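Local coordinates for putative GTP pyrophosphokinase (PDB 3L9D), which probably transfers pyrophosphate from ATP to GTP, as other RelA/SpoT-family enzymes do in making the precursor of the alarmone ppGpp, at residues P70-G76 against G107-Q113; K129-V133 against I154-P158; T99-I105 against I168-I172. All blocks are in the same frame, centred on the assembly; numbering follows the deposited sequence.

Contact 1. Residues P70-G76 against G107-Q113; sequences PIEFVTG and GLRIMVQ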
ATOM      1  N   PRO A  70       8.374  12.695   1.263  1.00 24.33           N
ATOM      2  CA  PRO A  70       6.986  12.269   1.049  1.00 25.91           C
ATOM      3  C   PRO A  70       6.718  10.930   1.726  1.00 25.58           C
ATOM      4  O   PRO A  70       5.567  10.621   2.041  1.00 23.20           O
ATOM      5  CB  PRO A  70       6.896  12.089  -0.471  1.00 25.66           C
ATOM      6  CG  PRO A  70       8.125  12.757  -1.025  1.00 26.20           C
ATOM      7  CD  PRO A  70       9.169  12.656   0.024  1.00 21.52           C
ATOM      8  N   ILE A  71       7.773  10.142   1.932  1.00 23.70           N
ATOM      9  CA  ILE A  71       7.630   8.827   2.542  1.00 21.93           C
ATOM     10  C   ILE A  71       8.074   8.875   4.000  1.00 27.13           C
ATOM     11  O   ILE A  71       9.148   9.398   4.316  1.00 29.38           O
ATOM     12  CB  ILE A  71       8.447   7.753   1.793  1.00 19.91           C
ATOM     13  CG1 ILE A  71       7.988   7.617   0.341  1.00 21.44           C
ATOM     14  CG2 ILE A  71       8.330   6.409   2.481  1.00 14.23           C
ATOM     15  CD1 ILE A  71       8.751   6.537  -0.441  1.00 17.49           C
ATOM     16  N   GLU A  72       7.246   8.340   4.894  1.00 24.25           N
ATOM     17  CA  GLU A  72       7.600   8.336   6.302  1.00 26.14           C
ATOM     18  C   GLU A  72       8.189   7.003   6.672  1.00 27.11           C
ATOM     19  O   GLU A  72       9.225   6.951   7.320  1.00 27.96           O
ATOM     20  CB  GLU A  72       6.404   8.653   7.192  1.00 25.23           C
ATOM     21  CG  GLU A  72       6.348  10.100   7.567  1.00 28.86           C
ATOM     22  CD  GLU A  72       5.562  10.322   8.840  1.00 42.28           C
ATOM     23  OE1 GLU A  72       4.360   9.965   8.881  1.00 42.07           O
ATOM     24  OE2 GLU A  72       6.148  10.860   9.805  1.00 46.19           O
ATOM     25  N   PHE A  73       7.518   5.926   6.275  1.00 23.95           N
ATOM     26  CA  PHE A  73       8.107   4.603   6.395  1.00 22.97           C
ATOM     27  C   PHE A  73       7.433   3.566   5.521  1.00 20.68           C
ATOM     28  O   PHE A  73       6.475   3.854   4.834  1.00 23.34           O
ATOM     29  CB  PHE A  73       8.148   4.142   7.838  1.00 23.95           C
ATOM     30  CG  PHE A  73       6.808   3.944   8.447  1.00 25.90           C
ATOM     31  CD1 PHE A  73       6.248   2.668   8.522  1.00 24.85           C
ATOM     32  CD2 PHE A  73       6.110   5.028   8.989  1.00 26.87           C
ATOM     33  CE1 PHE A  73       4.990   2.468   9.119  1.00 29.07           C
ATOM     34  CE2 PHE A  73       4.863   4.842   9.593  1.00 25.36           C
ATOM     35  CZ  PHE A  73       4.295   3.559   9.647  1.00 25.55           C
ATOM     36  N   VAL A  74       7.947   2.348   5.558  1.00 21.84           N
ATOM     37  CA  VAL A  74       7.586   1.359   4.569  1.00 17.82           C
ATOM     38  C   VAL A  74       7.507  -0.019   5.178  1.00 20.41           C
ATOM     39  O   VAL A  74       8.467  -0.497   5.788  1.00 21.25           O
ATOM     40  CB  VAL A  74       8.637   1.323   3.460  1.00 18.86           C
ATOM     41  CG1 VAL A  74       8.338   0.208   2.479  1.00 17.49           C
ATOM     42  CG2 VAL A  74       8.718   2.674   2.772  1.00 16.85           C
ATOM     43  N   THR A  75       6.362  -0.660   4.981  1.00 21.08           N
ATOM     44  CA  THR A  75       6.130  -2.020   5.433  1.00 20.66           C
ATOM     45  C   THR A  75       5.766  -2.884   4.231  1.00 19.83           C
ATOM     46  O   THR A  75       5.592  -2.370   3.130  1.00 18.74           O
ATOM     47  CB  THR A  75       4.984  -2.040   6.449  1.00 23.58           C
ATOM     48  OG1 THR A  75       3.752  -1.701   5.790  1.00 26.46           O
ATOM     49  CG2 THR A  75       5.259  -1.029   7.547  1.00 15.12           C
ATOM     50  N   GLY A  76       5.658  -4.193   4.422  1.00 20.54           N
ATOM     51  CA  GLY A  76       5.293  -5.056   3.313  1.00 20.70           C
ATOM     52  C   GLY A  76       5.416  -6.537   3.609  1.00 25.36           C
ATOM     53  O   GLY A  76       6.282  -6.963   4.366  1.00 27.49           O
ATOM     54  N   GLY A 107       2.619  -7.488  -1.432  1.00 14.60           N
ATOM     55  CA  GLY A 107       1.911  -6.279  -1.053  1.00 17.16           C
ATOM     56  C   GLY A 107       2.786  -5.315  -0.277  1.00 19.93           C
ATOM     57  O   GLY A 107       3.434  -5.713   0.688  1.00 18.81           O
ATOM     58  N   LEU A 108       2.816  -4.048  -0.691  1.00 17.83           N
ATOM     59  CA  LEU A 108       3.640  -3.057  -0.013  1.00 16.33           C
ATOM     60  C   LEU A 108       2.845  -1.861   0.457  1.00 19.45           C
ATOM     61  O   LEU A 108       1.840  -1.494  -0.141  1.00 23.56           O
ATOM     62  CB  LEU A 108       4.790  -2.599  -0.902  1.00 19.64           C
ATOM     63  CG  LEU A 108       5.997  -3.536  -0.895  1.00 19.69           C
ATOM     64  CD1 LEU A 108       6.197  -4.168  -2.237  1.00 17.22           C
ATOM     65  CD2 LEU A 108       7.241  -2.778  -0.448  1.00 17.96           C
ATOM     66  N   ARG A 109       3.305  -1.247   1.534  1.00 18.29           N
ATOM     67  CA  ARG A 109       2.636  -0.078   2.075  1.00 23.30           C
ATOM     68  C   ARG A 109       3.601   1.071   2.259  1.00 20.14           C
ATOM     69  O   ARG A 109       4.587   0.938   2.960  1.00 21.09           O
ATOM     70  CB  ARG A 109       1.987  -0.398   3.415  1.00 23.33           C
ATOM     71  CG  ARG A 109       0.864  -1.366   3.293  1.00 24.88           C
ATOM     72  CD  ARG A 109      -0.156  -1.132   4.371  1.00 29.53           C
ATOM     73  NE  ARG A 109      -1.288  -2.031   4.170  1.00 38.64           N
ATOM     74  CZ  ARG A 109      -1.785  -2.820   5.117  1.00 38.71           C
ATOM     75  NH1 ARG A 109      -1.244  -2.801   6.338  1.00 30.48           N
ATOM     76  NH2 ARG A 109      -2.822  -3.618   4.839  1.00 33.66           N
ATOM     77  N   ILE A 110       3.303   2.203   1.632  1.00 21.41           N
ATOM     78  CA  ILE A 110       4.105   3.400   1.813  1.00 19.26           C
ATOM     79  C   ILE A 110       3.318   4.360   2.687  1.00 20.91           C
ATOM     80  O   ILE A 110       2.282   4.887   2.266  1.00 25.30           O
ATOM     81  CB  ILE A 110       4.478   4.020   0.458  1.00 16.04           C
ATOM     82  CG1 ILE A 110       5.301   3.001  -0.350  1.00 17.48           C
ATOM     83  CG2 ILE A 110       5.214   5.328   0.642  1.00 13.89           C
ATOM     84  CD1 ILE A 110       5.742   3.448  -1.748  1.00 13.26           C
ATOM     85  N   MET A 111       3.784   4.551   3.917  1.00 21.16           N
ATOM     86  CA  MET A 111       3.140   5.464   4.862  1.00 17.42           C
ATOM     87  C   MET A 111       3.643   6.893   4.672  1.00 18.28           C
ATOM     88  O   MET A 111       4.831   7.172   4.822  1.00 21.94           O
ATOM     89  CB  MET A 111       3.371   5.001   6.305  1.00 19.16           C
ATOM     90  CG  MET A 111       2.107   4.518   7.010  1.00 24.33           C
ATOM     91  SD  MET A 111       1.305   3.131   6.159  1.00 25.29           S
ATOM     92  CE  MET A 111       2.512   1.832   6.443  1.00 22.96           C
ATOM     93  N   VAL A 112       2.732   7.795   4.328  1.00 19.21           N
ATOM     94  CA  VAL A 112       3.055   9.205   4.138  1.00 21.61           C
ATOM     95  C   VAL A 112       2.455  10.031   5.262  1.00 24.09           C
ATOM     96  O   VAL A 112       1.475   9.616   5.873  1.00 24.42           O
ATOM     97  CB  VAL A 112       2.501   9.757   2.795  1.00 24.75           C
ATOM     98  CG1 VAL A 112       3.151   9.048   1.589  1.00 17.91           C
ATOM     99  CG2 VAL A 112       0.959   9.664   2.765  1.00 20.99           C
ATOM    100  N   GLN A 113       3.051  11.195   5.524  1.00 25.10           N
ATOM    101  CA  GLN A 113       2.578  12.097   6.561  1.00 28.74           C
ATOM    102  C   GLN A 113       1.318  12.899   6.188  1.00 31.99           C
ATOM    103  O   GLN A 113       0.412  13.031   7.014  1.00 29.56           O
ATOM    104  CB  GLN A 113       3.686  13.050   7.031  1.00 33.81           C
ATOM    105  CG  GLN A 113       3.300  13.744   8.360  1.00 36.69           C
ATOM    106  CD  GLN A 113       4.315  14.752   8.886  1.00 32.25           C
ATOM    107  OE1 GLN A 113       5.231  15.191   8.175  1.00 30.06           O
ATOM    108  NE2 GLN A 113       4.137  15.138  10.145  1.00 29.52           N
TER
HETATM  109  O   HOH W   1       5.689  11.894   4.862  1.00 29.78           O
HETATM  110  O   HOH W   2       1.285  -1.766   7.107  1.00 35.46           O
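Met111 packs against Phe73 where the edge strand of the RelA/SpoT synthetase-like sheet, 73-78, runs antiparallel to strand 106-112, and a classic beta bulge marks the start of their pairing. Met111 CB lies over one face of the Phe73 ring, 3.7 Å from its centroid and 16° off the normal, a CH-pi contact. CG continues across the same ring to Phe73 CZ at 3.6 Å. SD then stands obliquely to the ring, a Met-aromatic contact, and CE, brought back by bends at chi2 (59°) and chi3 (69°), reaches both Phe73 CE1 and Thr75 OG1. Helix 177-193 touches this face as well, through Leu177 and Asn180 on Met111.

On the face that carries Ile110, its CG2 meets Ile71 CG1 at 3.6 Å, where Ile58 of helix 42-64 packs on Ile71. In the bulge Glu72 and Phe73 both face Met111, whose O takes both N-H groups: Glu72 N at 2.7 Å, nearly in line with the C=O, and Phe73 N at 3.3 Å, in the carbonyl plane on a lone pair. Met111 N returns a bond to Phe73 O, and regular pairing continues with Thr75 and Arg109, joined by two backbone bonds. Beside the Thr75-Arg109 pair a water bridges the side chains, 2.8 Å from Thr75 OG1 and accepting at 2.8 Å from Arg109 NH1, in the plane of the guanidinium.

Contact 2. Residues K129-V133 against I154-P158; sequences KDMKV and IVEYP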
ATOM      1  N   LYS A 129      12.442   3.086 -13.386  1.00 25.12           N
ATOM      2  CA  LYS A 129      12.682   2.218 -14.531  1.00 25.79           C
ATOM      3  C   LYS A 129      12.885   0.752 -14.139  1.00 25.39           C
ATOM      4  O   LYS A 129      12.993  -0.110 -15.015  1.00 26.17           O
ATOM      5  CB  LYS A 129      13.915   2.690 -15.304  1.00 31.61           C
ATOM      6  CG  LYS A 129      13.615   3.638 -16.453  1.00 38.74           C
ATOM      7  CD  LYS A 129      12.878   4.878 -15.979  1.00 37.66           C
ATOM      8  CE  LYS A 129      12.273   5.661 -17.152  1.00 38.61           C
ATOM      9  NZ  LYS A 129      13.273   5.850 -18.247  1.00 57.80           N
ATOM     10  N   ASP A 130      12.960   0.469 -12.838  1.00 18.66           N
ATOM     11  CA  ASP A 130      13.177  -0.900 -12.373  1.00 20.31           C
ATOM     12  C   ASP A 130      11.874  -1.617 -12.074  1.00 20.12           C
ATOM     13  O   ASP A 130      11.865  -2.710 -11.524  1.00 21.64           O
ATOM     14  CB  ASP A 130      14.072  -0.942 -11.137  1.00 23.19           C
ATOM     15  CG  ASP A 130      13.427  -0.288  -9.920  1.00 26.72           C
ATOM     16  OD1 ASP A 130      12.561   0.609 -10.096  1.00 21.85           O
ATOM     17  OD2 ASP A 130      13.820  -0.663  -8.787  1.00 23.71           O
ATOM     18  N   MET A 131      10.773  -0.972 -12.425  1.00 23.58           N
ATOM     19  CA  MET A 131       9.455  -1.554 -12.324  1.00 21.31           C
ATOM     20  C   MET A 131       8.636  -0.726 -13.279  1.00 26.46           C
ATOM     21  O   MET A 131       9.057   0.348 -13.693  1.00 28.31           O
ATOM     22  CB  MET A 131       8.908  -1.451 -10.893  1.00 21.09           C
ATOM     23  CG  MET A 131       8.627  -0.035 -10.414  1.00 20.68           C
ATOM     24  SD  MET A 131       8.407   0.180  -8.630  1.00 18.00           S
ATOM     25  CE  MET A 131      10.050  -0.185  -8.037  1.00 22.65           C
ATOM     26  N   LYS A 132       7.469  -1.226 -13.648  1.00 30.94           N
ATOM     27  CA  LYS A 132       6.566  -0.462 -14.487  1.00 29.57           C
ATOM     28  C   LYS A 132       5.191  -0.373 -13.816  1.00 28.30           C
ATOM     29  O   LYS A 132       4.623  -1.394 -13.400  1.00 26.38           O
ATOM     30  CB  LYS A 132       6.462  -1.104 -15.875  1.00 28.33           C
ATOM     31  CG  LYS A 132       5.748  -0.231 -16.900  1.00 40.78           C
ATOM     32  CD  LYS A 132       4.285  -0.653 -17.121  1.00 44.34           C
ATOM     33  CE  LYS A 132       3.544   0.341 -18.039  1.00 40.91           C
ATOM     34  NZ  LYS A 132       2.356  -0.292 -18.658  1.00 38.40           N
ATOM     35  N   VAL A 133       4.673   0.845 -13.695  1.00 21.94           N
ATOM     36  CA  VAL A 133       3.319   1.056 -13.186  1.00 22.62           C
ATOM     37  C   VAL A 133       2.265   0.591 -14.212  1.00 20.18           C
ATOM     38  O   VAL A 133       2.259   1.050 -15.341  1.00 25.36           O
ATOM     39  CB  VAL A 133       3.122   2.540 -12.814  1.00 16.59           C
ATOM     40  CG1 VAL A 133       1.722   2.798 -12.324  1.00 15.13           C
ATOM     41  CG2 VAL A 133       4.151   2.938 -11.767  1.00 17.96           C
ATOM     42  N   ILE A 154      -0.396  -0.867  -8.884  1.00 13.76           N
ATOM     43  CA  ILE A 154       0.103  -2.179  -9.214  1.00 12.96           C
ATOM     44  C   ILE A 154       1.321  -2.003 -10.110  1.00 15.38           C
ATOM     45  O   ILE A 154       1.308  -1.204 -11.055  1.00 14.31           O
ATOM     46  CB  ILE A 154      -0.968  -3.058  -9.892  1.00 16.88           C
ATOM     47  CG1 ILE A 154      -2.209  -3.189  -8.991  1.00 17.88           C
ATOM     48  CG2 ILE A 154      -0.399  -4.436 -10.241  1.00 12.93           C
ATOM     49  CD1 ILE A 154      -1.926  -3.686  -7.570  1.00 13.14           C
ATOM     50  N   VAL A 155       2.384  -2.721  -9.777  1.00 13.11           N
ATOM     51  CA  VAL A 155       3.613  -2.641 -10.526  1.00 15.08           C
ATOM     52  C   VAL A 155       4.045  -4.034 -10.961  1.00 19.69           C
ATOM     53  O   VAL A 155       3.849  -5.008 -10.231  1.00 20.34           O
ATOM     54  CB  VAL A 155       4.742  -1.921  -9.730  1.00 20.49           C
ATOM     55  CG1 VAL A 155       4.399  -0.441  -9.519  1.00 14.28           C
ATOM     56  CG2 VAL A 155       5.053  -2.644  -8.380  1.00 19.80           C
ATOM     57  N   GLU A 156       4.569  -4.126 -12.182  1.00 22.02           N
ATOM     58  CA  GLU A 156       5.275  -5.315 -12.634  1.00 22.89           C
ATOM     59  C   GLU A 156       6.720  -5.135 -12.236  1.00 21.40           C
ATOM     60  O   GLU A 156       7.339  -4.110 -12.553  1.00 20.72           O
ATOM     61  CB  GLU A 156       5.227  -5.454 -14.146  1.00 23.68           C
ATOM     62  CG  GLU A 156       3.910  -5.823 -14.716  1.00 30.98           C
ATOM     63  CD  GLU A 156       3.956  -5.916 -16.227  1.00 39.74           C
ATOM     64  OE1 GLU A 156       5.056  -5.756 -16.807  1.00 41.83           O
ATOM     65  OE2 GLU A 156       2.892  -6.155 -16.831  1.00 42.00           O
ATOM     66  N   TYR A 157       7.257  -6.134 -11.547  1.00 20.44           N
ATOM     67  CA  TYR A 157       8.601  -6.063 -11.006  1.00 18.75           C
ATOM     68  C   TYR A 157       9.382  -7.286 -11.444  1.00 21.43           C
ATOM     69  O   TYR A 157       8.979  -8.416 -11.160  1.00 22.18           O
ATOM     70  CB  TYR A 157       8.564  -5.975  -9.481  1.00 15.52           C
ATOM     71  CG  TYR A 157       9.925  -5.764  -8.901  1.00 22.06           C
ATOM     72  CD1 TYR A 157      10.528  -4.511  -8.941  1.00 25.11           C
ATOM     73  CD2 TYR A 157      10.637  -6.819  -8.340  1.00 20.99           C
ATOM     74  CE1 TYR A 157      11.803  -4.313  -8.414  1.00 24.64           C
ATOM     75  CE2 TYR A 157      11.921  -6.628  -7.820  1.00 20.88           C
ATOM     76  CZ  TYR A 157      12.483  -5.373  -7.857  1.00 20.86           C
ATOM     77  OH  TYR A 157      13.737  -5.169  -7.350  1.00 25.78           O
ATOM     78  N   PRO A 158      10.479  -7.070 -12.182  1.00 23.57           N
ATOM     79  CA  PRO A 158      11.319  -8.191 -12.596  1.00 23.72           C
ATOM     80  C   PRO A 158      12.232  -8.609 -11.461  1.00 26.23           C
ATOM     81  O   PRO A 158      13.017  -7.796 -10.959  1.00 29.93           O
ATOM     82  CB  PRO A 158      12.137  -7.609 -13.749  1.00 23.29           C
ATOM     83  CG  PRO A 158      11.344  -6.438 -14.237  1.00 26.91           C
ATOM     84  CD  PRO A 158      10.733  -5.868 -12.993  1.00 27.15           C
TER
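Two backbone hydrogen bonds tie Lys132 to Glu156: Lys132 N gives to Glu156 O at 3.1 Å, and Glu156 N gives to Lys132 O at 3.0 Å. The same carbonyls receive weaker CA-H...O contacts, Met131 CA to Glu156 O and Val155 CA to Lys132 O.

These bonds close the open end of a beta hairpin, in which strand 132-139 forms the edge of the mixed sheet and strand 150-161 its inner neighbour. Apolar contacts follow on the face that carries Val133 and Val155, where Val133 CG2 touches Val155 CG1 at 4.1 Å. Met131 SD comes to the same Val155 CG1 from the loop before the strand, while Leu51 and Phe55 of helix 42-64 touch Met131.

Aromatic contacts occupy the end of the segment pair. The Tyr157 ring swings toward the loop because its chi1 of -174° places CG opposite the backbone N, and Met131 CB meets its edge at CD1, 4.0 Å away. Asp130 O approaches Tyr157 CD1 at 3.4 Å, and the Asp130 carboxylate plane is turned 82° from the ring, its OD2 lying 4.2 Å from Tyr157 CE1. The carboxylate is salt-bridged elsewhere, OD2 to Lys54 and OD1 to Arg128, and Tyr157 OH is hydrogen-bonded to Glu50.

Contact 3. Residues T99-I105 against I168-I172; sequences TQDMQDI and IMAEI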
ATOM      1  N   THR A  99       0.524 -15.992 -11.522  1.00 31.98           N
ATOM      2  CA  THR A  99       1.522 -14.962 -11.716  1.00 27.91           C
ATOM      3  C   THR A  99       1.021 -13.908 -12.692  1.00 30.92           C
ATOM      4  O   THR A  99       1.178 -12.719 -12.458  1.00 30.97           O
ATOM      5  CB  THR A  99       2.860 -15.547 -12.192  1.00 26.98           C
ATOM      6  OG1 THR A  99       3.572 -16.085 -11.065  1.00 30.46           O
ATOM      7  CG2 THR A  99       3.699 -14.459 -12.835  1.00 23.78           C
ATOM      8  N   GLN A 100       0.403 -14.340 -13.783  1.00 33.16           N
ATOM      9  CA  GLN A 100      -0.008 -13.388 -14.802  1.00 34.77           C
ATOM     10  C   GLN A 100      -1.305 -12.655 -14.435  1.00 33.11           C
ATOM     11  O   GLN A 100      -1.558 -11.569 -14.932  1.00 34.76           O
ATOM     12  CB  GLN A 100      -0.096 -14.056 -16.181  1.00 32.21           C
ATOM     13  CG  GLN A 100      -1.420 -14.714 -16.495  1.00 44.94           C
ATOM     14  CD  GLN A 100      -1.548 -15.089 -17.975  1.00 54.78           C
ATOM     15  OE1 GLN A 100      -2.605 -14.905 -18.596  1.00 52.96           O
ATOM     16  NE2 GLN A 100      -0.466 -15.613 -18.544  1.00 60.46           N
ATOM     17  N   ASP A 101      -2.112 -13.228 -13.547  1.00 31.75           N
ATOM     18  CA  ASP A 101      -3.439 -12.667 -13.290  1.00 33.22           C
ATOM     19  C   ASP A 101      -3.688 -12.089 -11.892  1.00 29.02           C
ATOM     20  O   ASP A 101      -4.585 -11.263 -11.725  1.00 34.75           O
ATOM     21  CB  ASP A 101      -4.541 -13.682 -13.636  1.00 35.16           C
ATOM     22  CG  ASP A 101      -4.815 -13.787 -15.143  1.00 43.56           C
ATOM     23  OD1 ASP A 101      -4.267 -12.983 -15.945  1.00 39.35           O
ATOM     24  OD2 ASP A 101      -5.605 -14.685 -15.518  1.00 45.95           O
ATOM     25  N   MET A 102      -2.937 -12.526 -10.886  1.00 25.78           N
ATOM     26  CA  MET A 102      -3.117 -11.977  -9.539  1.00 25.39           C
ATOM     27  C   MET A 102      -2.163 -10.792  -9.268  1.00 24.75           C
ATOM     28  O   MET A 102      -0.954 -10.876  -9.508  1.00 22.88           O
ATOM     29  CB  MET A 102      -3.005 -13.068  -8.463  1.00 25.33           C
ATOM     30  CG  MET A 102      -3.299 -12.553  -7.054  1.00 28.91           C
ATOM     31  SD  MET A 102      -3.982 -13.759  -5.895  1.00 32.10           S
ATOM     32  CE  MET A 102      -5.256 -14.502  -6.919  1.00 29.86           C
ATOM     33  N   GLN A 103      -2.722  -9.694  -8.770  1.00 21.11           N
ATOM     34  CA  GLN A 103      -2.026  -8.414  -8.754  1.00 21.91           C
ATOM     35  C   GLN A 103      -1.365  -8.070  -7.434  1.00 20.67           C
ATOM     36  O   GLN A 103      -0.447  -7.262  -7.398  1.00 20.98           O
ATOM     37  CB  GLN A 103      -2.993  -7.276  -9.132  1.00 19.66           C
ATOM     38  CG  GLN A 103      -3.533  -7.353 -10.554  1.00 22.63           C
ATOM     39  CD  GLN A 103      -4.477  -6.202 -10.885  1.00 24.61           C
ATOM     40  OE1 GLN A 103      -5.304  -5.808 -10.064  1.00 28.47           O
ATOM     41  NE2 GLN A 103      -4.367  -5.672 -12.094  1.00 20.68           N
ATOM     42  N   ASP A 104      -1.849  -8.663  -6.349  1.00 22.25           N
ATOM     43  CA  ASP A 104      -1.437  -8.249  -5.017  1.00 19.71           C
ATOM     44  C   ASP A 104      -0.824  -9.368  -4.177  1.00 17.92           C
ATOM     45  O   ASP A 104      -0.963  -9.386  -2.958  1.00 18.78           O
ATOM     46  CB  ASP A 104      -2.624  -7.630  -4.272  1.00 20.59           C
ATOM     47  CG  ASP A 104      -3.834  -8.580  -4.167  1.00 26.34           C
ATOM     48  OD1 ASP A 104      -3.884  -9.612  -4.867  1.00 22.65           O
ATOM     49  OD2 ASP A 104      -4.750  -8.280  -3.368  1.00 30.00           O
ATOM     50  N   ILE A 105      -0.156 -10.313  -4.814  1.00 16.49           N
ATOM     51  CA  ILE A 105       0.501 -11.340  -4.035  1.00 20.97           C
ATOM     52  C   ILE A 105       1.574 -10.674  -3.150  1.00 25.39           C
ATOM     53  O   ILE A 105       1.482 -10.698  -1.918  1.00 23.44           O
ATOM     54  CB  ILE A 105       1.041 -12.468  -4.921  1.00 23.15           C
ATOM     55  CG1 ILE A 105      -0.145 -13.172  -5.594  1.00 21.70           C
ATOM     56  CG2 ILE A 105       1.893 -13.451  -4.107  1.00 17.27           C
ATOM     57  CD1 ILE A 105       0.221 -14.391  -6.396  1.00 21.21           C
ATOM     58  N   ILE A 168       6.843 -10.512 -11.598  1.00 21.60           N
ATOM     59  CA  ILE A 168       5.738 -10.598 -10.625  1.00 19.81           C
ATOM     60  C   ILE A 168       4.973  -9.273 -10.465  1.00 21.15           C
ATOM     61  O   ILE A 168       5.470  -8.209 -10.799  1.00 20.67           O
ATOM     62  CB  ILE A 168       6.228 -11.076  -9.235  1.00 21.86           C
ATOM     63  CG1 ILE A 168       7.183 -10.057  -8.605  1.00 15.52           C
ATOM     64  CG2 ILE A 168       6.913 -12.439  -9.351  1.00 20.38           C
ATOM     65  CD1 ILE A 168       6.526  -9.061  -7.722  1.00 15.21           C
ATOM     66  N   MET A 169       3.754  -9.329  -9.949  1.00 23.92           N
ATOM     67  CA  MET A 169       3.015  -8.097  -9.700  1.00 21.42           C
ATOM     68  C   MET A 169       2.929  -7.818  -8.210  1.00 18.64           C
ATOM     69  O   MET A 169       2.672  -8.719  -7.413  1.00 17.75           O
ATOM     70  CB  MET A 169       1.618  -8.156 -10.317  1.00 21.49           C
ATOM     71  CG  MET A 169       1.560  -7.717 -11.780  1.00 21.64           C
ATOM     72  SD  MET A 169      -0.141  -7.688 -12.390  1.00 21.32           S
ATOM     73  CE  MET A 169      -0.411  -9.422 -12.734  1.00 20.96           C
ATOM     74  N   ALA A 170       3.164  -6.569  -7.841  1.00 15.82           N
ATOM     75  CA  ALA A 170       3.078  -6.170  -6.451  1.00 19.56           C
ATOM     76  C   ALA A 170       2.021  -5.076  -6.284  1.00 20.94           C
ATOM     77  O   ALA A 170       1.882  -4.195  -7.136  1.00 17.02           O
ATOM     78  CB  ALA A 170       4.424  -5.692  -5.955  1.00 15.73           C
ATOM     79  N   GLU A 171       1.262  -5.134  -5.195  1.00 18.96           N
ATOM     80  CA  GLU A 171       0.362  -4.034  -4.900  1.00 15.92           C
ATOM     81  C   GLU A 171       0.944  -3.080  -3.856  1.00 17.28           C
ATOM     82  O   GLU A 171       1.179  -3.458  -2.706  1.00 19.27           O
ATOM     83  CB  GLU A 171      -0.981  -4.544  -4.434  1.00 15.51           C
ATOM     84  CG  GLU A 171      -1.794  -3.435  -3.821  1.00 16.46           C
ATOM     85  CD  GLU A 171      -3.238  -3.810  -3.656  1.00 22.35           C
ATOM     86  OE1 GLU A 171      -3.604  -4.246  -2.538  1.00 19.58           O
ATOM     87  OE2 GLU A 171      -4.001  -3.671  -4.654  1.00 24.73           O
ATOM     88  N   ILE A 172       1.191  -1.848  -4.274  1.00 13.52           N
ATOM     89  CA  ILE A 172       1.656  -0.802  -3.383  1.00 13.69           C
ATOM     90  C   ILE A 172       0.490   0.062  -2.921  1.00 17.56           C
ATOM     91  O   ILE A 172      -0.180   0.708  -3.728  1.00 20.83           O
ATOM     92  CB  ILE A 172       2.660   0.096  -4.115  1.00 11.83           C
ATOM     93  CG1 ILE A 172       3.804  -0.746  -4.654  1.00 13.76           C
ATOM     94  CG2 ILE A 172       3.193   1.174  -3.199  1.00 12.31           C
ATOM     95  CD1 ILE A 172       4.540  -0.093  -5.794  1.00 14.89           C
TER
HETATM   96  O   HOH W   3       1.827 -11.729  -9.812  1.00 19.04           O
HETATM   97  O   HOH W   4       0.888 -10.749  -7.431  1.00 17.82           O
HETATM   98  O   HOH W   5      -5.976  -6.358  -5.098  1.00 37.78           O
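A chi1 of -87° sets Met169 CG beside its backbone N, and a bend at chi3 (-80°) turns the methyl group among the carbonyls at the end of helix 98-101. There Met169 CE lies 3.3 Å from Gln100 O and 3.6 Å from Met102 O, while SD touches Gln103 CG at 3.9 Å. The thioether fills the place where the chain leaves the helix and turns into strand 106-112, which lies next to strand 164-176 in the sheet; Ile154 of strand 150-161 also packs on Met169.

Two waters join the backbones across this turn. One links Thr99 O and Met102 O to Met169 N, from which it accepts at 3.1 Å. The other accepts from Ile105 N at 2.9 Å and lies 2.7 Å from Met169 O, with Met102 O as a further partner.

Asp104 CB rests on Glu171 CB at 3.5 Å, which brings two acids together. Glu171 OE1 is hydrogen-bonded to Gln173, and Lys79 and Arg91 form long, weak ion pairs with Asp104 OD2. A weakly held water joins the carboxylates. With Asp104 OD2 4.3 Å from Glu171 OE1, the pair is consistent with the magnesium-binding acids of the family's synthetase active site, though no metal is modelled.

How the contacts relate
All three contacts reach one mixed five-stranded sheet, ordered 73-78, 106-112, 164-176, 150-161, 132-139. Contact 1 joins the first two strands and contact 2 the last two, their centres about 17 Å apart; contact 3 brings the turn before strand 106-112 onto the central strand, its centre about 10 Å from that of contact 2 and 18 Å from that of contact 1. Along the chain contact 1 closes before contact 2 opens, contact 2 is nested inside contact 3, and contacts 1 and 3 alternate. Strand 164-176 lies between 106-112 and 150-161, with probable hydrogen bonds to both, and carries Glu171 beside Asp104, consistent with a synthetase active site at this part of the sheet.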